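Local structure of Endonuclease/exonuclease/phosphatase (Beutenbergia cavernae DSM 12333, 4RUW) at residues V210-Q213 with K214-L217; S249-N252 with L253-S256; D265-R268 with Q269-P273; S288-P291 with D292-I295; F299-P302 with A303-V306. The protein is of unassigned function but belongs to the endonuclease/exonuclease/phosphatase family, pairing a DNase I-like domain with an Ig-like one. All blocks are in the same frame, centred on the assembly; numbering follows the deposited sequence.

Contact 1. Residues V210-Q213 with K214-L217; sequences VEDQ and KEQL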
# COMPACT_ATOMS: atom_id res chain seq x y z
N VAL A 210 -16.87 6.64 -1.59
CA VAL A 210 -15.92 6.23 -2.64
C VAL A 210 -15.41 7.45 -3.43
O VAL A 210 -14.23 7.52 -3.78
CB VAL A 210 -16.53 5.16 -3.56
CG1 VAL A 210 -15.66 4.92 -4.79
CG2 VAL A 210 -16.75 3.86 -2.79
N GLU A 211 -16.29 8.41 -3.70
CA GLU A 211 -15.83 9.65 -4.33
C GLU A 211 -14.80 10.37 -3.45
O GLU A 211 -13.83 10.93 -3.95
CB GLU A 211 -17.01 10.56 -4.68
CG GLU A 211 -17.95 9.97 -5.73
CD GLU A 211 -17.25 9.58 -7.03
OE1 GLU A 211 -16.25 10.23 -7.42
OE2 GLU A 211 -17.70 8.62 -7.69
N ASP A 212 -15.00 10.32 -2.14
CA ASP A 212 -13.99 10.87 -1.24
C ASP A 212 -12.69 10.06 -1.27
O ASP A 212 -11.62 10.66 -1.28
CB ASP A 212 -14.51 10.99 0.19
CG ASP A 212 -15.49 12.14 0.36
OD1 ASP A 212 -15.51 13.05 -0.51
OD2 ASP A 212 -16.24 12.13 1.35
N GLN A 213 -12.77 8.73 -1.29
CA GLN A 213 -11.56 7.91 -1.42
C GLN A 213 -10.74 8.37 -2.62
O GLN A 213 -9.52 8.52 -2.54
CB GLN A 213 -11.89 6.44 -1.61
CG GLN A 213 -12.49 5.74 -0.40
CD GLN A 213 -12.68 4.27 -0.67
OE1 GLN A 213 -13.15 3.88 -1.75
NE2 GLN A 213 -12.30 3.42 0.29
N LYS A 214 -11.42 8.59 -3.75
CA LYS A 214 -10.74 9.02 -4.96
C LYS A 214 -10.05 10.37 -4.79
O LYS A 214 -8.90 10.55 -5.19
CB LYS A 214 -11.72 9.08 -6.13
CG LYS A 214 -12.13 7.71 -6.63
CD LYS A 214 -13.40 7.76 -7.46
CE LYS A 214 -13.26 8.64 -8.67
NZ LYS A 214 -14.53 8.67 -9.46
N GLU A 215 -10.75 11.33 -4.19
CA GLU A 215 -10.14 12.64 -4.00
C GLU A 215 -8.98 12.60 -3.00
O GLU A 215 -7.96 13.27 -3.18
CB GLU A 215 -11.18 13.67 -3.57
CG GLU A 215 -12.22 13.92 -4.65
CD GLU A 215 -12.88 15.27 -4.52
OE1 GLU A 215 -13.32 15.61 -3.41
OE2 GLU A 215 -12.94 15.99 -5.53
N GLN A 216 -9.13 11.81 -1.95
CA GLN A 216 -8.07 11.62 -0.97
C GLN A 216 -6.85 11.00 -1.64
O GLN A 216 -5.72 11.46 -1.45
CB GLN A 216 -8.55 10.73 0.17
CG GLN A 216 -9.67 11.35 0.97
CD GLN A 216 -10.34 10.38 1.93
OE1 GLN A 216 -10.07 9.17 1.95
NE2 GLN A 216 -11.22 10.92 2.76
N LEU A 217 -7.08 9.95 -2.41
CA LEU A 217 -5.97 9.27 -3.06
C LEU A 217 -5.22 10.17 -4.04
O LEU A 217 -4.00 10.10 -4.14
CB LEU A 217 -6.45 7.98 -3.73
CG LEU A 217 -5.36 7.13 -4.39
CD1 LEU A 217 -4.32 6.63 -3.37
CD2 LEU A 217 -5.99 5.98 -5.13
O HOH W 1 -13.54 14.95 -0.65
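Glu211 and Lys214 run side by side along one flank of a helix, both reaching the same way, and meet at their charged ends. Lys214 NZ donates to Glu211 OE1 at 3.1 Å in a salt bridge, arriving on the syn side and 19° out of the carboxylate plane. A bend in Glu211 at chi2 (-56°) and one in Lys214 at chi3 (60°) bring the two groups together, the lysine CG first passing over Val210 O at 3.5 Å. Both ends are also held by Gln250, whose amide accepts from Lys214 NZ and donates to Glu211 OE2.

Round the helix, Asp212 and Glu215 bring like charges close, OD1 to OE1 4.4 Å. A water eases this by donating to both, 2.7 Å from Asp212 OD1 and 2.8 Å from Glu215 OE1; Asn170 also binds Asp212 OD1. Gln216 lays its CG against the carbonyl of its own helix, 3.1 Å from Asp212 O, before NE2 reaches Pro167 O and Ser202 OG.

The regular i to i+4 backbone bonds belong to helix 207-222, the connection of a beta-alpha-beta unit between strands 192-200 and 230-233; Gln213, Lys214 and Leu217 pack on Met254 of helix 251-260.

Contact 2. Residues S249-N252 with L253-S256; sequences SQNN and LMQS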
# COMPACT_ATOMS: atom_id res chain seq x y z
N SER A 249 -18.28 1.07 -6.85
CA SER A 249 -16.89 0.79 -6.52
C SER A 249 -15.98 1.24 -7.66
O SER A 249 -16.28 1.00 -8.83
CB SER A 249 -16.72 -0.70 -6.25
OG SER A 249 -15.39 -0.99 -5.87
N GLN A 250 -14.87 1.89 -7.31
CA GLN A 250 -13.94 2.38 -8.33
C GLN A 250 -12.50 2.02 -8.00
O GLN A 250 -11.57 2.81 -8.18
CB GLN A 250 -14.14 3.88 -8.55
CG GLN A 250 -15.51 4.17 -9.14
CD GLN A 250 -15.79 5.63 -9.30
OE1 GLN A 250 -15.24 6.28 -10.18
NE2 GLN A 250 -16.66 6.17 -8.44
N ASN A 251 -12.32 0.79 -7.54
CA ASN A 251 -11.01 0.29 -7.19
C ASN A 251 -10.07 0.11 -8.37
O ASN A 251 -8.90 0.45 -8.28
CB ASN A 251 -11.14 -1.01 -6.41
CG ASN A 251 -11.86 -0.81 -5.09
OD1 ASN A 251 -11.84 0.29 -4.52
ND2 ASN A 251 -12.48 -1.86 -4.59
N ASN A 252 -10.56 -0.45 -9.48
CA ASN A 252 -9.68 -0.58 -10.65
C ASN A 252 -9.13 0.77 -11.09
O ASN A 252 -7.94 0.90 -11.40
CB ASN A 252 -10.38 -1.26 -11.82
CG ASN A 252 -10.49 -2.76 -11.64
OD1 ASN A 252 -11.33 -3.24 -10.89
ND2 ASN A 252 -9.61 -3.51 -12.32
N LEU A 253 -9.98 1.78 -11.10
CA LEU A 253 -9.56 3.13 -11.46
C LEU A 253 -8.47 3.63 -10.50
O LEU A 253 -7.41 4.08 -10.93
CB LEU A 253 -10.77 4.06 -11.45
CG LEU A 253 -10.50 5.52 -11.80
CD1 LEU A 253 -9.98 5.66 -13.22
CD2 LEU A 253 -11.76 6.34 -11.59
N MSE A 254 -8.71 3.53 -9.20
CA MSE A 254 -7.74 4.02 -8.24
C MSE A 254 -6.41 3.27 -8.35
O MSE A 254 -5.34 3.88 -8.26
CB MSE A 254 -8.31 3.94 -6.82
CG MSE A 254 -9.30 5.08 -6.53
SE MSE A 254 -9.90 5.19 -4.68
CE MSE A 254 -11.47 4.04 -4.81
N GLN A 255 -6.46 1.96 -8.54
CA GLN A 255 -5.22 1.20 -8.68
C GLN A 255 -4.45 1.61 -9.94
O GLN A 255 -3.22 1.62 -9.93
CB GLN A 255 -5.48 -0.30 -8.63
CG GLN A 255 -6.08 -0.77 -7.31
CD GLN A 255 -5.05 -0.92 -6.20
OE1 GLN A 255 -3.85 -1.03 -6.45
NE2 GLN A 255 -5.53 -0.97 -4.95
N SER A 256 -5.16 1.96 -11.01
CA SER A 256 -4.48 2.42 -12.22
C SER A 256 -3.72 3.72 -11.94
O SER A 256 -2.62 3.90 -12.44
CB SER A 256 -5.45 2.58 -13.40
OG SER A 256 -6.24 3.75 -13.32
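Gln255 N donates to Asn251 O at 2.9 Å, and Ser256 N to Asn252 O at 3.0 Å, in the opening turns of helix 251-260. Gln250 stands at the N-cap position of this helix in the DNase I-like domain, and its carbonyl takes the first of these i to i+4 bonds, from Met254 N at 3.1 Å. Further along, the Ser256 hydroxyl donates back to Leu253 O at 2.7 Å; with chi1 at 77° OG lies between the backbone N and the carbonyl carbon, which turns it back along the helix.

The amides at the start of the helix bind other parts of the chain. That of Gln250 has its flip set by Lys214 and Glu211 of helix 207-222. Asn251 ND2 binds Thr241 O, and Asn252 uses OD1 for Asp242 N and ND2 for Leu347 O, joining the helix start to the preceding loop and to the Ig-like part of the chain.

Packing completes the contact. Gln250 and Leu253 lie alongside each other and point the same way, with the leucine methyl CD2 against the amide oxygen. Selenomethionine Met254 slants across Asn251, and its bend at chi3 (-90°) returns the terminal methyl toward the start of the helix, where CE sits 3.6 Å from Gln250 O and 3.8 Å from Asn251 OD1.

Contact 3. Residues D265-R268 with Q269-P273; sequences DTWR and QVNDP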
# COMPACT_ATOMS: atom_id res chain seq x y z
N ASP A 265 2.81 -2.35 -5.83
CA ASP A 265 2.15 -3.00 -4.71
C ASP A 265 3.08 -4.13 -4.28
O ASP A 265 3.17 -5.16 -4.95
CB ASP A 265 0.81 -3.53 -5.22
CG ASP A 265 -0.01 -4.27 -4.16
OD1 ASP A 265 0.52 -4.67 -3.10
OD2 ASP A 265 -1.21 -4.46 -4.44
N THR A 266 3.80 -3.92 -3.18
CA THR A 266 4.91 -4.82 -2.88
C THR A 266 4.46 -6.25 -2.59
O THR A 266 5.07 -7.19 -3.07
CB THR A 266 5.83 -4.28 -1.76
OG1 THR A 266 5.11 -4.17 -0.53
CG2 THR A 266 6.43 -2.92 -2.16
N TRP A 267 3.36 -6.40 -1.85
CA TRP A 267 2.84 -7.73 -1.57
C TRP A 267 2.64 -8.53 -2.85
O TRP A 267 3.05 -9.69 -2.96
CB TRP A 267 1.51 -7.64 -0.82
CG TRP A 267 0.96 -9.01 -0.50
CD1 TRP A 267 0.15 -9.79 -1.30
CD2 TRP A 267 1.20 -9.77 0.69
NE1 TRP A 267 -0.12 -10.98 -0.66
CE2 TRP A 267 0.51 -10.99 0.56
CE3 TRP A 267 1.93 -9.52 1.86
CZ2 TRP A 267 0.55 -11.97 1.55
CZ3 TRP A 267 1.95 -10.49 2.84
CH2 TRP A 267 1.26 -11.69 2.68
N ARG A 268 2.01 -7.89 -3.83
CA ARG A 268 1.62 -8.55 -5.06
C ARG A 268 2.81 -8.91 -5.95
O ARG A 268 2.67 -9.74 -6.85
CB ARG A 268 0.66 -7.60 -5.77
CG ARG A 268 -0.08 -8.14 -6.94
CD ARG A 268 -1.03 -7.05 -7.42
NE ARG A 268 -1.96 -7.60 -8.38
CZ ARG A 268 -3.09 -7.02 -8.74
NH1 ARG A 268 -3.43 -5.83 -8.23
NH2 ARG A 268 -3.87 -7.62 -9.63
N GLN A 269 3.97 -8.32 -5.70
CA GLN A 269 5.17 -8.68 -6.46
C GLN A 269 5.69 -10.05 -6.03
O GLN A 269 6.24 -10.79 -6.86
CB GLN A 269 6.30 -7.66 -6.26
CG GLN A 269 5.93 -6.21 -6.52
CD GLN A 269 5.29 -5.99 -7.87
OE1 GLN A 269 5.90 -6.22 -8.91
NE2 GLN A 269 4.04 -5.53 -7.86
N VAL A 270 5.54 -10.39 -4.75
CA VAL A 270 6.20 -11.57 -4.20
C VAL A 270 5.25 -12.65 -3.69
O VAL A 270 5.67 -13.78 -3.48
CB VAL A 270 7.19 -11.22 -3.05
CG1 VAL A 270 8.44 -10.54 -3.60
CG2 VAL A 270 6.52 -10.40 -1.96
N ASN A 271 3.97 -12.31 -3.48
CA ASN A 271 3.00 -13.23 -2.90
C ASN A 271 1.70 -13.19 -3.68
O ASN A 271 1.43 -12.21 -4.39
CB ASN A 271 2.66 -12.82 -1.46
CG ASN A 271 3.84 -12.94 -0.50
OD1 ASN A 271 4.66 -13.84 -0.60
ND2 ASN A 271 3.91 -12.02 0.46
N ASP A 272 0.88 -14.22 -3.55
CA ASP A 272 -0.50 -14.13 -4.02
C ASP A 272 -1.28 -13.17 -3.13
O ASP A 272 -1.33 -13.36 -1.91
CB ASP A 272 -1.19 -15.50 -3.97
CG ASP A 272 -0.66 -16.48 -4.98
OD1 ASP A 272 -0.30 -16.06 -6.10
OD2 ASP A 272 -0.62 -17.69 -4.65
N PRO A 273 -1.90 -12.14 -3.72
CA PRO A 273 -2.80 -11.28 -2.94
C PRO A 273 -3.84 -12.08 -2.14
O PRO A 273 -4.11 -11.71 -1.00
CB PRO A 273 -3.46 -10.42 -4.02
CG PRO A 273 -2.34 -10.26 -5.04
CD PRO A 273 -1.73 -11.64 -5.10
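Trp267 O is gripped by two backbone donors: Asn271 N at 2.8 Å, nearly in line with the carbonyl, and Val270 N at 3.1 Å, well above the carbonyl plane. Asp265 O is likewise approached twice, by Gln269 NE2 at 3.1 Å with the oxygen lying in the amide plane, and weakly by Gln269 N. The bend of Gln269 at chi2 (-53°) folds its amide back to that carbonyl, while OE1 goes to Ser364 OG.

The indole of Trp267 reaches forward along the turn. Its NE1 donates to Asp272 O at 2.9 Å, with the acceptor close to the ring plane. Over one face lies Asn271, its CB making a CH-pi contact 3.6 Å from the centroid of the five-membered ring; ND2 continues over the six-membered ring on its way to Gly309 O, the amide and ring planes 62° apart. Arg268 crosses Pro273 at a slant, CG to CG 3.6 Å, before its guanidinium reaches Asn368.

Thr266, Trp267 and Val270 pack on strand 324-330. Bonds of 3-10 and alpha type are mixed in this short helix 266-270, a single turn following edge strand 264-265 of the DNase I-like sandwich.

Contact 4. Residues S288-P291 with D292-I295; sequences SPHP and DRRI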
# COMPACT_ATOMS: atom_id res chain seq x y z
N SER A 288 -15.42 -16.57 -1.00
CA SER A 288 -15.55 -15.15 -1.32
C SER A 288 -16.41 -14.44 -0.28
O SER A 288 -17.36 -15.04 0.24
CB SER A 288 -16.14 -14.98 -2.72
OG SER A 288 -15.27 -15.55 -3.68
N PRO A 289 -16.11 -13.16 0.01
CA PRO A 289 -15.09 -12.30 -0.60
C PRO A 289 -13.79 -12.26 0.19
O PRO A 289 -12.99 -11.34 0.01
CB PRO A 289 -15.74 -10.92 -0.50
CG PRO A 289 -16.44 -10.99 0.82
CD PRO A 289 -16.98 -12.40 0.93
N HIS A 290 -13.58 -13.23 1.07
CA HIS A 290 -12.48 -13.11 2.03
C HIS A 290 -11.07 -12.96 1.45
O HIS A 290 -10.33 -12.10 1.92
CB HIS A 290 -12.61 -14.18 3.11
CG HIS A 290 -13.89 -14.03 3.86
ND1 HIS A 290 -14.07 -13.02 4.78
CD2 HIS A 290 -15.08 -14.66 3.74
CE1 HIS A 290 -15.32 -13.07 5.23
NE2 HIS A 290 -15.95 -14.05 4.61
N PRO A 291 -10.72 -13.74 0.40
CA PRO A 291 -9.37 -13.56 -0.15
C PRO A 291 -9.17 -12.21 -0.84
O PRO A 291 -8.02 -11.85 -1.12
CB PRO A 291 -9.25 -14.70 -1.17
CG PRO A 291 -10.22 -15.74 -0.67
CD PRO A 291 -11.37 -14.94 -0.15
N ASP A 292 -10.25 -11.49 -1.09
CA ASP A 292 -10.17 -10.18 -1.73
C ASP A 292 -9.97 -9.04 -0.73
O ASP A 292 -9.63 -7.92 -1.13
CB ASP A 292 -11.43 -9.91 -2.55
CG ASP A 292 -11.72 -11.00 -3.54
OD1 ASP A 292 -10.80 -11.35 -4.32
OD2 ASP A 292 -12.84 -11.55 -3.53
N ARG A 293 -10.17 -9.32 0.56
CA ARG A 293 -10.16 -8.28 1.59
C ARG A 293 -8.76 -7.93 2.08
O ARG A 293 -8.45 -7.96 3.27
CB ARG A 293 -11.11 -8.65 2.73
CG ARG A 293 -12.57 -8.54 2.31
CD ARG A 293 -13.52 -8.80 3.46
NE ARG A 293 -14.87 -8.42 3.07
CZ ARG A 293 -15.95 -8.68 3.79
NH1 ARG A 293 -15.84 -9.33 4.94
NH2 ARG A 293 -17.14 -8.30 3.35
N ARG A 294 -7.91 -7.59 1.11
CA ARG A 294 -6.57 -7.08 1.35
C ARG A 294 -6.67 -5.58 1.11
O ARG A 294 -6.82 -5.14 -0.04
CB ARG A 294 -5.58 -7.73 0.38
CG ARG A 294 -4.13 -7.30 0.60
CD ARG A 294 -3.18 -8.09 -0.27
NE ARG A 294 -3.31 -7.76 -1.69
CZ ARG A 294 -2.52 -6.89 -2.32
NH1 ARG A 294 -1.56 -6.24 -1.67
NH2 ARG A 294 -2.70 -6.66 -3.62
N ILE A 295 -6.62 -4.80 2.19
CA ILE A 295 -6.88 -3.37 2.11
C ILE A 295 -5.80 -2.54 2.79
O ILE A 295 -5.88 -1.30 2.80
CB ILE A 295 -8.29 -3.00 2.67
CG1 ILE A 295 -8.41 -3.40 4.14
CG2 ILE A 295 -9.40 -3.64 1.83
CD1 ILE A 295 -9.68 -2.90 4.80
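From Pro289, which follows a cis peptide bond, the backbone coils through a short 3-10 turn, Asp292 N donating to Pro289 O at 3.0 Å and Arg293 N to His290 O at 3.1 Å.

Arg293 reaches back beside the turn, its chain extended from CG to NE. Pro289 CG lies over one face of the Arg293 guanidinium, 3.5 Å above its plane and displaced toward the rim. On its way there the arginine CG passes 3.6 Å from Pro289 O. His290 points the same way alongside, its ring plane turned 80° from the guanidinium, with CE1 3.8 Å from Arg293 NH1; ND1 is hydrogen-bonded to Ser282 OG.

All this lies in the long loop that leads from helix 266-270 to strand 296-300 of the DNase I-like domain, at the protein surface. Arg293 is here the centre of an inverse gamma turn, closed by Arg294 N on Asp292 O at 2.8 Å. Backbone bonding of Arg293 with Thr278 pins the turn to an earlier part of the same loop.

Of the residues that touch, Asp292 is the buried one. With chi1 at -54° its carboxylate leans back over the turn, OD2 lying 3.8 Å from Pro289 CA, while OD1 forms a salt bridge with Arg401 NE; Arg401 NH2 also binds Ser288 OG.

Contact 5. Residues F299-P302 with A303-V306; sequences FATP and AFDV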
# COMPACT_ATOMS: atom_id res chain seq x y z
N PHE A 299 3.29 0.24 -0.72
CA PHE A 299 3.70 0.56 -2.08
C PHE A 299 5.12 1.12 -2.05
O PHE A 299 5.48 1.84 -1.11
CB PHE A 299 2.76 1.59 -2.70
CG PHE A 299 1.44 1.02 -3.14
CD1 PHE A 299 1.30 0.46 -4.40
CD2 PHE A 299 0.33 1.04 -2.30
CE1 PHE A 299 0.10 -0.08 -4.83
CE2 PHE A 299 -0.88 0.50 -2.73
CZ PHE A 299 -0.99 -0.06 -3.99
N ALA A 300 5.91 0.81 -3.06
CA ALA A 300 7.30 1.28 -3.11
C ALA A 300 7.60 1.88 -4.48
O ALA A 300 7.03 1.48 -5.49
CB ALA A 300 8.28 0.15 -2.79
N THR A 301 8.52 2.84 -4.49
CA THR A 301 8.97 3.47 -5.73
C THR A 301 9.95 2.57 -6.48
O THR A 301 10.41 1.56 -5.94
CB THR A 301 9.59 4.84 -5.42
OG1 THR A 301 10.71 4.66 -4.55
CG2 THR A 301 8.56 5.77 -4.76
N PRO A 302 10.27 2.91 -7.75
CA PRO A 302 10.99 1.94 -8.59
C PRO A 302 12.38 1.55 -8.11
O PRO A 302 12.85 0.48 -8.50
CB PRO A 302 11.06 2.65 -9.95
CG PRO A 302 9.81 3.49 -9.96
CD PRO A 302 9.72 4.01 -8.56
N ALA A 303 13.04 2.38 -7.30
CA ALA A 303 14.38 2.03 -6.82
C ALA A 303 14.39 0.77 -5.94
O ALA A 303 15.43 0.14 -5.77
CB ALA A 303 15.02 3.19 -6.08
N PHE A 304 13.24 0.43 -5.36
CA PHE A 304 13.15 -0.74 -4.51
C PHE A 304 12.87 -2.02 -5.28
O PHE A 304 12.07 -2.04 -6.22
CB PHE A 304 12.05 -0.56 -3.46
CG PHE A 304 12.42 0.34 -2.34
CD1 PHE A 304 13.26 -0.11 -1.32
CD2 PHE A 304 11.92 1.62 -2.27
CE1 PHE A 304 13.60 0.70 -0.28
CE2 PHE A 304 12.25 2.45 -1.21
CZ PHE A 304 13.09 1.98 -0.22
N ASP A 305 13.52 -3.10 -4.86
CA ASP A 305 13.11 -4.45 -5.22
C ASP A 305 12.37 -5.04 -4.03
O ASP A 305 12.63 -4.67 -2.89
CB ASP A 305 14.32 -5.33 -5.50
CG ASP A 305 14.99 -4.98 -6.79
OD1 ASP A 305 14.42 -4.19 -7.56
OD2 ASP A 305 16.10 -5.51 -7.03
N VAL A 306 11.47 -5.98 -4.29
CA VAL A 306 10.76 -6.66 -3.22
C VAL A 306 11.34 -8.05 -3.04
O VAL A 306 11.44 -8.82 -3.99
CB VAL A 306 9.26 -6.75 -3.52
CG1 VAL A 306 8.51 -7.25 -2.30
CG2 VAL A 306 8.72 -5.39 -3.95
O HOH W 2 12.54 5.38 -6.53
O HOH W 3 9.31 -1.30 -6.38
O HOH W 4 14.67 -1.16 -8.76
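Phe304 leans back over the turn onto Ala300 and Thr301, starting at CB, which meets the methyl of Ala300 at 3.9 Å and lies 3.7 Å from Thr301 O. CG keeps to the same methyl, chi1 of -76° placing it beside its own backbone N and anti to the carbonyl carbon. Further out, CD2 stands 4.0 Å from Ala300 CB and equally far from Thr301 OG1, and Thr301 O approaches the ring at its edge, in plane. Beyond, the ring packs on Leu328 and Leu330 of strand 324-330.

The backbone beneath is a type I beta turn from Thr301 to Phe304, closed by Phe304 N on Thr301 O at 3.1 Å. It joins strand 296-300 of one sheet of the DNase I-like sandwich to strand 304-311, the edge strand of the other. Three waters join it: one links Thr301 OG1 with Ala303 N, another lies between Thr301 O and Phe304 O, and a third between Pro302 O and, at longer range, Asp305 OD1. Thr301 OG1 also accepts from Ser230 N, and Arg362, on strand 360-367 of the Ig-like part, binds Pro302 O and Phe304 O and forms a salt bridge with Asp305 OD1.

The chemistry is therefore divided: carbon meets carbon, while the turn's carbonyls are met by Phe304 N, water and Arg362, whose positive charge probably favours the carboxylate form of Asp305.

Overall arrangement
Along the chain the five contacts come in series; none nests in or crosses another. Contact 1 lies within helix 207-222, and contact 2 opens helix 251-260 against it, joined through Gln250. Contact 3 winds the turn after edge strand 264-265, and contact 4 turns in the loop that leads on to strand 296-300; Arg294 ties the two by a salt bridge to Asp265. Contact 5 closes the turn between strands 296-300 and 304-311, where the chain passes from one sheet of the DNase I-like sandwich to the other. It packs on contact 3 through Ala300 and Val306 and on contact 2 through Phe299, whereas the centres of contacts 1 and 5 lie about 24 Å apart.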